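Local coordinates for methylmalonyl-CoA carboxyltransferase 5S subunit (PDB 1RQB), which transfers a carboxyl group from the biotin of the 1.3S subunit to pyruvate, giving oxaloacetate, as the cobalt-binding subunit of transcarboxylase, at residues 15-20 against 205-210; 106-111 against 116-121; 134-139 against 147-152; 237-242 against 275-280. All coordinates share one frame; numbering follows the deposited sequence.

Interaction 1 (15-20 against 205-210); sequences REIEVS and PAYDII
The N-terminal strand 15-19, which runs antiparallel to a strand of the second subunit at the dimer interface, is tied to helix 203-217 of the TIM barrel by Tyr207, whose hydroxyl reaches Ile17 and Glu18. Tyr207 OH donates to Glu18 O over 2.6 Å, a short bond. The donor meets the carbonyl at a C=O...O angle of 139° and lies 17° out of the carbonyl plane, while Glu18 O itself sits at the edge of the ring, near its plane. The same hydroxyl accepts from a water 3.0 Å from Tyr207 OH, and that water in turn accepts from the backbone at 2.8 Å from Glu18 N. One phenol thus serves both the carbonyl and, through the water, the amide of a single strand residue. With CG anti to the backbone N (chi1 179°), the tyrosine projects from the helix far enough to bring its OH to the strand. Apolar contact comes from Ile17, whose CG2 approaches obliquely to 4.0 Å from Tyr207 CZ, the two side chains passing each other in opposite directions. A phenylalanine here would probably leave Glu18 O without its donor and the bridging water without one of its mates. The carboxylate of Glu18 is engaged elsewhere, in a salt bridge to Lys211 one turn along the helix from Tyr207. Next to this junction, helix 234-243 touches the strand through Lys240 and Glu243, which meet Ile17 and Val19, and Ala244 just beyond it packs against the tyrosine.

Interaction 2 (106-111 against 116-121); sequences QNLLGY and DEVVDR
Gln106 and Asp116 make the polar part of the contact: Gln106 NE2 donates to Asp116 OD1 over 3.0 Å. This bond is bent, with an N-H...O angle of 138°. It reaches the anti side of the carboxylate, and the oxygen lies 30° out of the amide plane, the two flat groups being turned 61° against each other. A bend at chi2 swings the amide toward the helix. Both partners have further ties, NE2 to Tyr114 O and OD1 in a salt bridge to Arg421. A leucine in place of Gln106 would probably deprive both Asp116 OD1 and Tyr114 O of the NE2 donor. Residues 106-111 belong to the link between strand 99-103 of the barrel and helix 116-128, and 116-121 is the first part of that helix; a type II' turn from Asn107 to Gly110, closed by Gly110 N bonding Asn107 O at 2.8 Å, folds the chain back there. In the apolar part, Leu108 spreads its two methyls over the helix, CD1 to 3.9 Å from Val118 CG1 and CD2 to 4.1 Å from Val119 CG1. Methyl meets amide where Val119 CG2 lies 3.4 Å from Gln106 NE2, the two side chains crossing at about a right angle.

Interaction 3 (134-139 against 147-152); sequences FRVFDA and AHAMAA
Val136 is the residue through which strand 133-136 of the barrel meets Ala149 and Met150 of helix 144-155, and the side chains before and after it alternate between the helix layer and the barrel interior. Phe134 comes first, its CB also directed to the helix side. Arg135 faces the other way, held by a salt bridge to Asp250, and it touches His226, a cobalt ligand. Val136 then turns back to the helix, and both its methyls are used. CG1, anti to the backbone N (chi1 -174°), reaches Ala149 CB at 3.9 Å. On the other branch, Val136 CG2 lies 3.7 Å from Met150 CG, which is also 4.0 Å from Val136 CG1, so this methylene is straddled by the valine fork. The stem of the fork is close as well, with Val136 CB 3.8 Å from Met150 CG. Met150, present as selenomethionine, crosses the valine obliquely, and the contact is made by its CG, ahead of the bends at chi2 and chi3 that carry the selenium onward. Val136 CA is 6.9 Å from Met150 CA, the nearest pair of alpha carbons; the small side chain of Ala149 is consistent with so close an approach. Phe137 points away again, and Asp138 binds Asn145 ND2 and the backbone N of Asp142, fastening the loop that leads into the helix. The contact lies inside the beta-alpha-beta crossover of strand 133-136, helix 144-155 and strand 159-163, with strand 99-103 pairing along the other edge of strand 133-136 and helix 116-128 flanking helix 144-155.

Interaction 4 (237-242 against 275-280); sequences SLMKAI and TGYTTN
Ile242 sets a methyl over the face of the Tyr277 ring, and Met239, one helical turn earlier, brings a second methyl to the same side of that ring. The first is a CH-pi contact: Ile242 CG2 stands 3.7 Å from the centroid of the Tyr277 ring, only 14° off its normal, and closest to Tyr277 CG at 3.6 Å. The branch is placed there by a chi1 of -72°, which sets CG2 anti to the backbone N, and the two side chains run past each other in opposite directions. Met239, here selenomethionine, crosses the tyrosine obliquely; its chain bends at chi2 and chi3, and Met239 CE comes in at a slant, 3.8 Å from Tyr277 CD1. The fold element is a TIM-barrel helix, 234-243, packed against Tyr277 at the start of the short, weakly bonded strand 277-278, which runs parallel to strand 23-29. An ST turn leads into this strand: Thr275 OG1 accepts from Tyr277 N at 3.1 Å with an N-H...O angle of 160°. Between them Gly276 has a positive phi, where a side chain would jam against the preceding carbonyl. The far end of the tyrosine is polar, its OH hydrogen-bonded to Ser20 O. Arg15 of the second subunit packs on Tyr277, and Val236 of that subunit on Met239.

The four contacts form two pairs on the barrel. Interactions 2 and 3, with centres 10 Å apart, use helix 116-128 and strand 133-136, which follow each other in the chain, and touch where Asp120 OD2 meets His148 NE2 at 2.9 Å. Interactions 1 and 4, centres 12 Å apart, adjoin through Ser20, whose OG hydrogen-bonds Ile242 O; both touch the second subunit, so this side lies at the homodimer interface. Interactions 1 and 2 lie on opposite sides of the chain's centre, 38 Å between centres. Along the sequence, interaction 1 closes a long loop that encloses 2 and then 3, and interaction 4 follows. Interactions 3 and 4 both reach the parallel barrel sheet, their nearest atoms about 11 Å apart.

Interaction 1 (15-20 against 205-210)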
loop_
_atom_site.group_PDB
_atom_site.type_symbol
_atom_site.label_atom_id
_atom_site.label_comp_id
_atom_site.label_asym_id
_atom_site.label_seq_id
_atom_site.Cartn_x
_atom_site.Cartn_y
_atom_site.Cartn_z
ATOM N N ARG A 15 -3.288 20.022 -21.905
ATOM C CA ARG A 15 -4.536 20.462 -21.264
ATOM C C ARG A 15 -4.205 20.981 -19.865
ATOM O O ARG A 15 -3.046 20.974 -19.450
ATOM C CB ARG A 15 -5.469 19.247 -21.258
ATOM C CG ARG A 15 -4.683 17.982 -20.977
ATOM C CD ARG A 15 -5.296 16.722 -21.570
ATOM N NE ARG A 15 -6.477 16.212 -20.896
ATOM C CZ ARG A 15 -6.450 15.165 -20.076
ATOM N NH1 ARG A 15 -5.303 14.542 -19.836
ATOM N NH2 ARG A 15 -7.569 14.722 -19.522
ATOM N N GLU A 16 -5.203 21.459 -19.143
ATOM C CA GLU A 16 -4.924 21.983 -17.799
ATOM C C GLU A 16 -6.005 21.525 -16.819
ATOM O O GLU A 16 -7.146 21.265 -17.198
ATOM C CB GLU A 16 -4.894 23.501 -17.820
ATOM C CG GLU A 16 -3.931 24.074 -18.823
ATOM C CD GLU A 16 -3.451 25.445 -18.422
ATOM O OE1 GLU A 16 -2.381 25.527 -17.775
ATOM O OE2 GLU A 16 -4.149 26.434 -18.738
ATOM N N ILE A 17 -5.612 21.422 -15.559
ATOM C CA ILE A 17 -6.552 21.046 -14.494
ATOM C C ILE A 17 -6.529 22.133 -13.418
ATOM O O ILE A 17 -5.467 22.547 -12.956
ATOM C CB ILE A 17 -6.158 19.718 -13.833
ATOM C CG1 ILE A 17 -6.276 18.582 -14.842
ATOM C CG2 ILE A 17 -7.070 19.455 -12.636
ATOM C CD1 ILE A 17 -5.698 17.271 -14.349
ATOM N N GLU A 18 -7.704 22.607 -13.037
ATOM C CA GLU A 18 -7.794 23.632 -11.990
ATOM C C GLU A 18 -7.573 22.955 -10.636
ATOM O O GLU A 18 -8.157 21.908 -10.363
ATOM C CB GLU A 18 -9.171 24.277 -12.038
ATOM C CG GLU A 18 -9.410 25.329 -10.977
ATOM C CD GLU A 18 -10.691 26.091 -11.231
ATOM O OE1 GLU A 18 -10.716 26.893 -12.190
ATOM O OE2 GLU A 18 -11.674 25.875 -10.488
ATOM N N VAL A 19 -6.718 23.534 -9.796
ATOM C CA VAL A 19 -6.466 22.948 -8.472
ATOM C C VAL A 19 -6.672 24.027 -7.408
ATOM O O VAL A 19 -6.560 25.219 -7.693
ATOM C CB VAL A 19 -5.043 22.341 -8.365
ATOM C CG1 VAL A 19 -4.891 21.221 -9.390
ATOM C CG2 VAL A 19 -3.973 23.415 -8.584
ATOM N N SER A 20 -6.970 23.606 -6.186
ATOM C CA SER A 20 -7.244 24.563 -5.105
ATOM C C SER A 20 -5.991 25.361 -4.743
ATOM O O SER A 20 -4.862 24.971 -5.039
ATOM C CB SER A 20 -7.802 23.840 -3.867
ATOM O OG SER A 20 -6.930 22.815 -3.419
ATOM N N PRO A 205 -13.323 10.546 -10.110
ATOM C CA PRO A 205 -14.609 10.726 -9.416
ATOM C C PRO A 205 -14.408 11.519 -8.121
ATOM O O PRO A 205 -15.230 12.357 -7.755
ATOM C CB PRO A 205 -15.061 9.289 -9.154
ATOM C CG PRO A 205 -14.520 8.544 -10.336
ATOM C CD PRO A 205 -13.140 9.146 -10.536
ATOM N N ALA A 206 -13.302 11.265 -7.422
ATOM C CA ALA A 206 -13.026 11.994 -6.174
ATOM C C ALA A 206 -12.968 13.495 -6.471
ATOM O O ALA A 206 -13.617 14.308 -5.814
ATOM C CB ALA A 206 -11.676 11.524 -5.563
ATOM N N TYR A 207 -12.181 13.852 -7.469
ATOM C CA TYR A 207 -12.035 15.259 -7.871
ATOM C C TYR A 207 -13.390 15.838 -8.290
ATOM O O TYR A 207 -13.805 16.888 -7.800
ATOM C CB TYR A 207 -11.045 15.353 -9.044
ATOM C CG TYR A 207 -10.842 16.762 -9.560
ATOM C CD1 TYR A 207 -9.806 17.566 -9.073
ATOM C CD2 TYR A 207 -11.696 17.299 -10.522
ATOM C CE1 TYR A 207 -9.633 18.875 -9.540
ATOM C CE2 TYR A 207 -11.528 18.605 -10.996
ATOM C CZ TYR A 207 -10.501 19.384 -10.503
ATOM O OH TYR A 207 -10.340 20.668 -10.967
ATOM N N ASP A 208 -14.095 15.155 -9.190
ATOM C CA ASP A 208 -15.377 15.632 -9.730
ATOM C C ASP A 208 -16.449 15.822 -8.653
ATOM O O ASP A 208 -17.170 16.819 -8.656
ATOM C CB ASP A 208 -15.914 14.666 -10.792
ATOM C CG ASP A 208 -15.050 14.624 -12.043
ATOM O OD1 ASP A 208 -14.117 15.437 -12.163
ATOM O OD2 ASP A 208 -15.319 13.770 -12.919
ATOM N N ILE A 209 -16.575 14.880 -7.729
ATOM C CA ILE A 209 -17.609 14.995 -6.690
ATOM C C ILE A 209 -17.269 16.114 -5.703
ATOM O O ILE A 209 -18.120 16.940 -5.375
ATOM C CB ILE A 209 -17.799 13.641 -5.937
ATOM C CG1 ILE A 209 -18.429 12.611 -6.881
ATOM C CG2 ILE A 209 -18.710 13.824 -4.720
ATOM C CD1 ILE A 209 -18.323 11.162 -6.384
ATOM N N ILE A 210 -16.035 16.142 -5.215
ATOM C CA ILE A 210 -15.638 17.177 -4.249
ATOM C C ILE A 210 -15.782 18.560 -4.888
ATOM O O ILE A 210 -16.277 19.501 -4.268
ATOM C CB ILE A 210 -14.170 17.007 -3.791
ATOM C CG1 ILE A 210 -13.995 15.689 -3.030
ATOM C CG2 ILE A 210 -13.760 18.182 -2.904
ATOM C CD1 ILE A 210 -14.805 15.603 -1.786
HETATM O O HOH W 1 -10.012 21.233 -13.905
#

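Interaction 2 (106-111 against 116-121)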
loop_
_atom_site.group_PDB
_atom_site.type_symbol
_atom_site.label_atom_id
_atom_site.label_comp_id
_atom_site.label_asym_id
_atom_site.label_seq_id
_atom_site.Cartn_x
_atom_site.Cartn_y
_atom_site.Cartn_z
ATOM N N GLN A 106 -30.345 6.213 13.068
ATOM C CA GLN A 106 -31.450 5.730 13.911
ATOM C C GLN A 106 -31.126 4.364 14.523
ATOM O O GLN A 106 -31.750 3.965 15.504
ATOM C CB GLN A 106 -32.730 5.645 13.074
ATOM C CG GLN A 106 -34.019 5.679 13.896
ATOM C CD GLN A 106 -34.262 7.062 14.477
ATOM O OE1 GLN A 106 -33.915 8.067 13.860
ATOM N NE2 GLN A 106 -34.871 7.119 15.659
ATOM N N ASN A 107 -30.159 3.638 13.956
ATOM C CA ASN A 107 -29.772 2.318 14.478
ATOM C C ASN A 107 -28.732 2.465 15.590
ATOM O O ASN A 107 -28.395 1.495 16.269
ATOM C CB ASN A 107 -29.145 1.447 13.386
ATOM C CG ASN A 107 -30.162 0.905 12.420
ATOM O OD1 ASN A 107 -30.557 1.581 11.472
ATOM N ND2 ASN A 107 -30.600 -0.322 12.658
ATOM N N LEU A 108 -28.229 3.681 15.754
ATOM C CA LEU A 108 -27.189 3.974 16.749
ATOM C C LEU A 108 -26.046 2.979 16.536
ATOM O O LEU A 108 -25.534 2.856 15.425
ATOM C CB LEU A 108 -27.770 3.886 18.166
ATOM C CG LEU A 108 -28.881 4.906 18.450
ATOM C CD1 LEU A 108 -29.510 4.633 19.817
ATOM C CD2 LEU A 108 -28.307 6.323 18.392
ATOM N N LEU A 109 -25.631 2.275 17.575
ATOM C CA LEU A 109 -24.551 1.291 17.409
ATOM C C LEU A 109 -25.162 -0.107 17.522
ATOM O O LEU A 109 -24.449 -1.106 17.598
ATOM C CB LEU A 109 -23.483 1.474 18.495
ATOM C CG LEU A 109 -22.783 2.829 18.512
ATOM C CD1 LEU A 109 -21.751 2.876 19.629
ATOM C CD2 LEU A 109 -22.127 3.068 17.149
ATOM N N GLY A 110 -26.494 -0.135 17.491
ATOM C CA GLY A 110 -27.257 -1.359 17.643
ATOM C C GLY A 110 -27.642 -2.150 16.409
ATOM O O GLY A 110 -27.122 -1.930 15.318
ATOM N N TYR A 111 -28.622 -3.028 16.597
ATOM C CA TYR A 111 -29.062 -3.978 15.565
ATOM C C TYR A 111 -30.393 -3.592 14.916
ATOM O O TYR A 111 -30.852 -4.302 14.023
ATOM C CB TYR A 111 -29.198 -5.356 16.224
ATOM C CG TYR A 111 -30.334 -5.416 17.233
ATOM C CD1 TYR A 111 -31.574 -5.961 16.889
ATOM C CD2 TYR A 111 -30.192 -4.869 18.509
ATOM C CE1 TYR A 111 -32.641 -5.955 17.784
ATOM C CE2 TYR A 111 -31.257 -4.855 19.416
ATOM C CZ TYR A 111 -32.478 -5.397 19.047
ATOM O OH TYR A 111 -33.538 -5.361 19.932
ATOM N N ASP A 116 -37.115 7.579 18.707
ATOM C CA ASP A 116 -36.386 8.853 18.787
ATOM C C ASP A 116 -35.835 9.143 20.186
ATOM O O ASP A 116 -34.761 9.733 20.306
ATOM C CB ASP A 116 -37.283 10.018 18.338
ATOM C CG ASP A 116 -37.458 10.080 16.813
ATOM O OD1 ASP A 116 -36.646 9.459 16.081
ATOM O OD2 ASP A 116 -38.398 10.767 16.340
ATOM N N GLU A 117 -36.538 8.744 21.244
ATOM C CA GLU A 117 -36.078 9.053 22.606
ATOM C C GLU A 117 -34.783 8.309 22.940
ATOM O O GLU A 117 -33.955 8.815 23.697
ATOM C CB GLU A 117 -37.133 8.688 23.653
ATOM C CG GLU A 117 -37.314 7.195 23.844
ATOM C CD GLU A 117 -38.460 6.843 24.778
ATOM O OE1 GLU A 117 -38.818 7.665 25.654
ATOM O OE2 GLU A 117 -38.988 5.725 24.638
ATOM N N VAL A 118 -34.616 7.096 22.426
ATOM C CA VAL A 118 -33.382 6.345 22.705
ATOM C C VAL A 118 -32.211 7.030 21.996
ATOM O O VAL A 118 -31.113 7.142 22.540
ATOM C CB VAL A 118 -33.479 4.890 22.215
ATOM C CG1 VAL A 118 -32.189 4.124 22.581
ATOM C CG2 VAL A 118 -34.687 4.213 22.845
ATOM N N VAL A 119 -32.451 7.493 20.773
ATOM C CA VAL A 119 -31.409 8.194 20.009
ATOM C C VAL A 119 -31.017 9.465 20.765
ATOM O O VAL A 119 -29.837 9.783 20.905
ATOM C CB VAL A 119 -31.921 8.554 18.589
ATOM C CG1 VAL A 119 -30.894 9.395 17.847
ATOM C CG2 VAL A 119 -32.230 7.280 17.806
ATOM N N ASP A 120 -32.013 10.186 21.281
ATOM C CA ASP A 120 -31.742 11.429 22.017
ATOM C C ASP A 120 -30.848 11.150 23.227
ATOM O O ASP A 120 -29.864 11.851 23.458
ATOM C CB ASP A 120 -33.038 12.088 22.511
ATOM C CG ASP A 120 -33.681 12.983 21.466
ATOM O OD1 ASP A 120 -32.953 13.821 20.880
ATOM O OD2 ASP A 120 -34.911 12.861 21.238
ATOM N N ARG A 121 -31.200 10.128 23.999
ATOM C CA ARG A 121 -30.435 9.799 25.211
ATOM C C ARG A 121 -29.019 9.319 24.888
ATOM O O ARG A 121 -28.083 9.645 25.615
ATOM C CB ARG A 121 -31.160 8.745 26.034
ATOM C CG ARG A 121 -32.435 9.290 26.681
ATOM C CD ARG A 121 -33.116 8.223 27.493
ATOM N NE ARG A 121 -34.276 8.723 28.228
ATOM C CZ ARG A 121 -34.212 9.304 29.427
ATOM N NH1 ARG A 121 -33.042 9.465 30.034
ATOM N NH2 ARG A 121 -35.324 9.704 30.030
#

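Interaction 3 (134-139 against 147-152)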
loop_
_atom_site.group_PDB
_atom_site.type_symbol
_atom_site.label_atom_id
_atom_site.label_comp_id
_atom_site.label_asym_id
_atom_site.label_seq_id
_atom_site.Cartn_x
_atom_site.Cartn_y
_atom_site.Cartn_z
ATOM N N PHE A 134 -19.538 13.927 15.665
ATOM C CA PHE A 134 -20.369 12.740 15.427
ATOM C C PHE A 134 -20.541 12.519 13.923
ATOM O O PHE A 134 -21.205 13.299 13.240
ATOM C CB PHE A 134 -21.765 12.915 16.037
ATOM C CG PHE A 134 -21.782 12.955 17.548
ATOM C CD1 PHE A 134 -21.399 14.104 18.238
ATOM C CD2 PHE A 134 -22.238 11.853 18.273
ATOM C CE1 PHE A 134 -21.480 14.157 19.650
ATOM C CE2 PHE A 134 -22.324 11.890 19.666
ATOM C CZ PHE A 134 -21.946 13.051 20.356
ATOM N N ARG A 135 -19.932 11.470 13.396
ATOM C CA ARG A 135 -20.127 11.167 11.971
ATOM C C ARG A 135 -21.363 10.271 11.880
ATOM O O ARG A 135 -21.321 9.091 12.226
ATOM C CB ARG A 135 -18.891 10.479 11.384
ATOM C CG ARG A 135 -19.079 10.028 9.925
ATOM C CD ARG A 135 -17.773 9.496 9.335
ATOM N NE ARG A 135 -16.789 10.562 9.170
ATOM C CZ ARG A 135 -15.518 10.367 8.829
ATOM N NH1 ARG A 135 -15.064 9.135 8.625
ATOM N NH2 ARG A 135 -14.714 11.405 8.657
ATOM N N VAL A 136 -22.475 10.852 11.446
ATOM C CA VAL A 136 -23.742 10.107 11.372
ATOM C C VAL A 136 -23.936 9.562 9.957
ATOM O O VAL A 136 -23.861 10.318 8.990
ATOM C CB VAL A 136 -24.934 11.031 11.717
ATOM C CG1 VAL A 136 -26.218 10.216 11.787
ATOM C CG2 VAL A 136 -24.677 11.732 13.055
ATOM N N PHE A 137 -24.180 8.257 9.828
ATOM C CA PHE A 137 -24.383 7.706 8.481
ATOM C C PHE A 137 -25.548 6.713 8.459
ATOM O O PHE A 137 -26.075 6.301 9.492
ATOM C CB PHE A 137 -23.085 7.049 7.953
ATOM C CG PHE A 137 -22.856 5.628 8.422
ATOM C CD1 PHE A 137 -23.049 4.560 7.555
ATOM C CD2 PHE A 137 -22.445 5.362 9.725
ATOM C CE1 PHE A 137 -22.838 3.237 7.975
ATOM C CE2 PHE A 137 -22.233 4.048 10.157
ATOM C CZ PHE A 137 -22.428 2.985 9.283
ATOM N N ASP A 138 -25.973 6.387 7.247
ATOM C CA ASP A 138 -27.039 5.401 7.020
ATOM C C ASP A 138 -26.574 4.494 5.880
ATOM O O ASP A 138 -26.162 4.979 4.829
ATOM C CB ASP A 138 -28.347 6.082 6.633
ATOM C CG ASP A 138 -29.464 5.083 6.400
ATOM O OD1 ASP A 138 -29.992 4.532 7.390
ATOM O OD2 ASP A 138 -29.795 4.827 5.222
ATOM N N ALA A 139 -26.670 3.189 6.097
ATOM C CA ALA A 139 -26.198 2.181 5.139
ATOM C C ALA A 139 -26.888 2.302 3.778
ATOM O O ALA A 139 -26.336 1.865 2.770
ATOM C CB ALA A 139 -26.402 0.780 5.719
ATOM N N ALA A 147 -31.544 12.154 10.202
ATOM C CA ALA A 147 -32.123 13.429 10.651
ATOM C C ALA A 147 -32.245 13.575 12.169
ATOM O O ALA A 147 -31.846 14.601 12.719
ATOM C CB ALA A 147 -33.492 13.635 9.992
ATOM N N HIS A 148 -32.796 12.591 12.870
ATOM C CA HIS A 148 -32.989 12.796 14.313
ATOM C C HIS A 148 -31.673 12.784 15.095
ATOM O O HIS A 148 -31.500 13.566 16.028
ATOM C CB HIS A 148 -33.933 11.763 14.909
ATOM C CG HIS A 148 -34.446 12.157 16.260
ATOM N ND1 HIS A 148 -35.294 13.228 16.448
ATOM C CD2 HIS A 148 -34.174 11.672 17.495
ATOM C CE1 HIS A 148 -35.522 13.385 17.741
ATOM N NE2 HIS A 148 -34.853 12.454 18.398
ATOM N N ALA A 149 -30.757 11.887 14.744
ATOM C CA ALA A 149 -29.476 11.803 15.460
ATOM C C ALA A 149 -28.727 13.128 15.309
ATOM O O ALA A 149 -28.146 13.652 16.258
ATOM C CB ALA A 149 -28.623 10.654 14.888
HETATM N N MSE A 150 -28.774 13.691 14.113
HETATM C CA MSE A 150 -28.044 14.944 13.879
HETATM C C MSE A 150 -28.673 16.121 14.623
HETATM O O MSE A 150 -27.962 17.033 15.041
HETATM C CB MSE A 150 -27.949 15.214 12.400
HETATM C CG MSE A 150 -27.093 14.164 11.785
HETATM SE SE MSE A 150 -26.215 14.923 10.349
HETATM C CE MSE A 150 -27.547 14.407 9.165
ATOM N N ALA A 151 -29.990 16.114 14.773
ATOM C CA ALA A 151 -30.636 17.199 15.527
ATOM C C ALA A 151 -30.208 17.082 16.992
ATOM O O ALA A 151 -29.997 18.080 17.679
ATOM C CB ALA A 151 -32.154 17.092 15.420
ATOM N N ALA A 152 -30.087 15.842 17.459
ATOM C CA ALA A 152 -29.670 15.592 18.846
ATOM C C ALA A 152 -28.222 16.053 19.030
ATOM O O ALA A 152 -27.846 16.559 20.087
ATOM C CB ALA A 152 -29.809 14.112 19.173
#

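Interaction 4 (237-242 against 275-280)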
loop_
_atom_site.group_PDB
_atom_site.type_symbol
_atom_site.label_atom_id
_atom_site.label_comp_id
_atom_site.label_asym_id
_atom_site.label_seq_id
_atom_site.Cartn_x
_atom_site.Cartn_y
_atom_site.Cartn_z
ATOM N N SER A 237 -6.542 9.059 -4.996
ATOM C CA SER A 237 -7.847 9.727 -4.880
ATOM C C SER A 237 -7.754 10.833 -3.827
ATOM O O SER A 237 -8.329 11.906 -3.999
ATOM C CB SER A 237 -8.944 8.718 -4.504
ATOM O OG SER A 237 -9.057 7.721 -5.519
ATOM N N LEU A 238 -7.047 10.576 -2.726
ATOM C CA LEU A 238 -6.868 11.606 -1.691
ATOM C C LEU A 238 -6.156 12.819 -2.294
ATOM O O LEU A 238 -6.528 13.962 -2.032
ATOM C CB LEU A 238 -6.031 11.071 -0.527
ATOM C CG LEU A 238 -6.780 10.536 0.694
ATOM C CD1 LEU A 238 -7.751 9.472 0.292
ATOM C CD2 LEU A 238 -5.782 10.007 1.715
HETATM N N MSE A 239 -5.125 12.579 -3.097
HETATM C CA MSE A 239 -4.388 13.692 -3.716
HETATM C C MSE A 239 -5.334 14.484 -4.624
HETATM O O MSE A 239 -5.336 15.714 -4.601
HETATM C CB MSE A 239 -3.205 13.179 -4.544
HETATM C CG MSE A 239 -2.402 14.288 -5.234
HETATM SE SE MSE A 239 -1.387 15.412 -3.963
HETATM C CE MSE A 239 -2.501 16.959 -3.952
ATOM N N LYS A 240 -6.132 13.789 -5.434
ATOM C CA LYS A 240 -7.093 14.463 -6.321
ATOM C C LYS A 240 -8.168 15.186 -5.505
ATOM O O LYS A 240 -8.647 16.247 -5.905
ATOM C CB LYS A 240 -7.753 13.452 -7.282
ATOM C CG LYS A 240 -6.813 13.016 -8.390
ATOM C CD LYS A 240 -6.439 14.234 -9.200
ATOM C CE LYS A 240 -5.431 13.931 -10.282
ATOM N NZ LYS A 240 -4.960 15.210 -10.887
ATOM N N ALA A 241 -8.549 14.615 -4.365
ATOM C CA ALA A 241 -9.569 15.260 -3.525
ATOM C C ALA A 241 -8.994 16.557 -2.953
ATOM O O ALA A 241 -9.695 17.558 -2.823
ATOM C CB ALA A 241 -10.007 14.320 -2.390
ATOM N N ILE A 242 -7.711 16.540 -2.623
ATOM C CA ILE A 242 -7.052 17.741 -2.089
ATOM C C ILE A 242 -6.981 18.794 -3.198
ATOM O O ILE A 242 -7.202 19.979 -2.958
ATOM C CB ILE A 242 -5.644 17.389 -1.547
ATOM C CG1 ILE A 242 -5.804 16.586 -0.247
ATOM C CG2 ILE A 242 -4.809 18.674 -1.318
ATOM C CD1 ILE A 242 -4.524 15.921 0.238
ATOM N N THR A 275 3.985 20.862 -3.197
ATOM C CA THR A 275 2.780 20.995 -4.031
ATOM C C THR A 275 2.007 22.270 -3.682
ATOM O O THR A 275 1.081 22.649 -4.399
ATOM C CB THR A 275 1.775 19.840 -3.777
ATOM O OG1 THR A 275 1.331 19.901 -2.412
ATOM C CG2 THR A 275 2.421 18.472 -4.040
ATOM N N GLY A 276 2.355 22.911 -2.570
ATOM C CA GLY A 276 1.605 24.086 -2.130
ATOM C C GLY A 276 0.657 23.679 -1.005
ATOM O O GLY A 276 0.150 24.517 -0.260
ATOM N N TYR A 277 0.391 22.382 -0.880
ATOM C CA TYR A 277 -0.483 21.903 0.202
ATOM C C TYR A 277 0.397 21.354 1.324
ATOM O O TYR A 277 1.518 20.902 1.092
ATOM C CB TYR A 277 -1.396 20.772 -0.283
ATOM C CG TYR A 277 -2.167 21.132 -1.517
ATOM C CD1 TYR A 277 -1.902 20.496 -2.733
ATOM C CD2 TYR A 277 -3.150 22.128 -1.483
ATOM C CE1 TYR A 277 -2.600 20.836 -3.890
ATOM C CE2 TYR A 277 -3.851 22.483 -2.639
ATOM C CZ TYR A 277 -3.567 21.823 -3.839
ATOM O OH TYR A 277 -4.255 22.139 -4.984
ATOM N N THR A 278 -0.105 21.414 2.544
ATOM C CA THR A 278 0.670 20.865 3.663
ATOM C C THR A 278 -0.292 20.480 4.789
ATOM O O THR A 278 -1.487 20.765 4.722
ATOM C CB THR A 278 1.719 21.902 4.145
ATOM O OG1 THR A 278 2.667 21.258 5.004
ATOM C CG2 THR A 278 1.048 23.050 4.886
ATOM N N THR A 279 0.226 19.774 5.786
ATOM C CA THR A 279 -0.558 19.394 6.970
ATOM C C THR A 279 0.145 20.026 8.173
ATOM O O THR A 279 1.274 20.498 8.054
ATOM C CB THR A 279 -0.552 17.877 7.229
ATOM O OG1 THR A 279 0.747 17.492 7.695
ATOM C CG2 THR A 279 -0.901 17.093 5.961
ATOM N N ASN A 280 -0.499 20.050 9.327
ATOM C CA ASN A 280 0.191 20.624 10.491
ATOM C C ASN A 280 0.533 19.501 11.472
ATOM O O ASN A 280 0.458 19.680 12.686
ATOM C CB ASN A 280 -0.668 21.699 11.179
ATOM C CG ASN A 280 -1.956 21.151 11.749
ATOM O OD1 ASN A 280 -2.876 20.808 11.006
ATOM N ND2 ASN A 280 -2.035 21.070 13.079
#